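Local coordinates for PP1b (Porcine reproductive and respiratory syndrome virus, PDB 6JDR), which probably unwinds RNA and DNA duplexes with 5' to 3' polarity, fuelled by ATP hydrolysis, as the helicase part of the viral replicase polyprotein, at residues Q161-Q164 with D165-I169. The protein carries 1 engineered substitution. Sequence-based numbering, arbitrary orientation.
Sequences QQVQ and DGDVI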
loop_
_atom_site.group_PDB
_atom_site.type_symbol
_atom_site.label_atom_id
_atom_site.label_comp_id
_atom_site.label_asym_id
_atom_site.label_seq_id
_atom_site.Cartn_x
_atom_site.Cartn_y
_atom_site.Cartn_z
ATOM N N GLN A 161 2.422 9.004 -5.964
ATOM C CA GLN A 161 2.676 8.503 -7.317
ATOM C C GLN A 161 1.851 7.251 -7.637
ATOM O O GLN A 161 1.582 6.962 -8.806
ATOM C CB GLN A 161 4.168 8.194 -7.502
ATOM C CG GLN A 161 5.080 9.408 -7.392
ATOM C CD GLN A 161 6.553 9.034 -7.417
ATOM O OE1 GLN A 161 7.021 8.385 -8.356
ATOM N NE2 GLN A 161 7.295 9.441 -6.387
ATOM N N GLN A 162 1.459 6.516 -6.597
ATOM C CA GLN A 162 0.719 5.258 -6.747
ATOM C C GLN A 162 -0.798 5.437 -6.742
ATOM O O GLN A 162 -1.512 4.659 -7.371
ATOM C CB GLN A 162 1.112 4.288 -5.627
ATOM C CG GLN A 162 2.548 3.789 -5.715
ATOM C CD GLN A 162 2.734 2.663 -6.718
ATOM O OE1 GLN A 162 1.765 2.117 -7.251
ATOM N NE2 GLN A 162 3.990 2.307 -6.980
ATOM N N VAL A 163 -1.286 6.447 -6.026
ATOM C CA VAL A 163 -2.728 6.629 -5.836
ATOM C C VAL A 163 -3.430 7.115 -7.109
ATOM O O VAL A 163 -2.842 7.836 -7.915
ATOM C CB VAL A 163 -3.024 7.593 -4.659
ATOM C CG1 VAL A 163 -2.691 9.036 -5.023
ATOM C CG2 VAL A 163 -4.473 7.469 -4.209
ATOM N N GLN A 164 -4.687 6.707 -7.269
ATOM C CA GLN A 164 -5.516 7.088 -8.415
ATOM C C GLN A 164 -6.898 7.517 -7.938
ATOM O O GLN A 164 -7.264 7.279 -6.788
ATOM C CB GLN A 164 -5.660 5.917 -9.385
ATOM C CG GLN A 164 -4.340 5.323 -9.851
ATOM C CD GLN A 164 -4.533 4.146 -10.784
ATOM O OE1 GLN A 164 -5.316 4.216 -11.734
ATOM N NE2 GLN A 164 -3.821 3.055 -10.520
ATOM N N ASP A 165 -7.672 8.123 -8.832
ATOM C CA ASP A 165 -8.972 8.697 -8.471
ATOM C C ASP A 165 -10.012 7.671 -8.007
ATOM O O ASP A 165 -10.924 8.019 -7.257
ATOM C CB ASP A 165 -9.539 9.526 -9.633
ATOM C CG ASP A 165 -8.803 10.847 -9.832
ATOM O OD1 ASP A 165 -7.728 11.046 -9.220
ATOM O OD2 ASP A 165 -9.302 11.695 -10.604
ATOM N N GLY A 166 -9.880 6.422 -8.446
ATOM C CA GLY A 166 -10.805 5.360 -8.034
ATOM C C GLY A 166 -10.442 4.662 -6.728
ATOM O O GLY A 166 -11.216 3.847 -6.219
ATOM N N ASP A 167 -9.274 4.984 -6.179
ATOM C CA ASP A 167 -8.745 4.279 -5.013
ATOM C C ASP A 167 -9.346 4.760 -3.696
ATOM O O ASP A 167 -10.001 5.802 -3.639
ATOM C CB ASP A 167 -7.221 4.424 -4.964
ATOM C CG ASP A 167 -6.540 3.805 -6.166
ATOM O OD1 ASP A 167 -7.141 2.916 -6.803
ATOM O OD2 ASP A 167 -5.398 4.208 -6.473
ATOM N N VAL A 168 -9.109 3.978 -2.644
ATOM C CA VAL A 168 -9.578 4.286 -1.294
ATOM C C VAL A 168 -8.401 4.200 -0.327
ATOM O O VAL A 168 -7.645 3.226 -0.343
ATOM C CB VAL A 168 -10.680 3.307 -0.837
ATOM C CG1 VAL A 168 -11.175 3.664 0.561
ATOM C CG2 VAL A 168 -11.837 3.305 -1.825
ATOM N N ILE A 169 -8.248 5.224 0.508
ATOM C CA ILE A 169 -7.192 5.257 1.511
ATOM C C ILE A 169 -7.826 5.240 2.903
ATOM O O ILE A 169 -8.525 6.181 3.287
ATOM C CB ILE A 169 -6.294 6.500 1.332
ATOM C CG1 ILE A 169 -5.592 6.446 -0.032
ATOM C CG2 ILE A 169 -5.260 6.590 2.449
ATOM C CD1 ILE A 169 -5.054 7.778 -0.511
#
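Q164 and D167 close a type I beta turn, with D167 N bonded to Q164 O at 3.1 Å and a fairly straight N-H...O angle of 160°. D165 and G166 form the corner. The turn follows helix 155-162, whose last residue here is Q162, and feeds strand 168-171 by way of D167, so it is the connection from the helix of the probable Walker A motif into the parallel sheet of the helicase core.

The carboxylate of D167 reaches back over the turn. Its CG lies beside its own backbone N (chi1 -62°), which swings OD2 to within 2.7 Å of Q164 N in a short, bent hydrogen bond. The N-H arrives 45° out of the carboxylate plane. OD2 also lies 3.4 Å from Q164 CB and close to CG, while the amide end of that glutamine leads away along an extended chain.

On the apolar side, V163 has CG2 anti to its backbone N, and this methyl meets I169 CD1 at 3.8 Å, the two side chains crossing at about a right angle. L184 of helix 174-184 packs against both.

Q164 is thus gripped through N and O by one residue. The other carboxylate oxygen, D167 OD1, accepts a hydrogen bond from N221 N, so the buried group ties the turn to N221, the residue just before neighbouring strand 222-224; two backbone N-H donors would probably stabilise its negative charge.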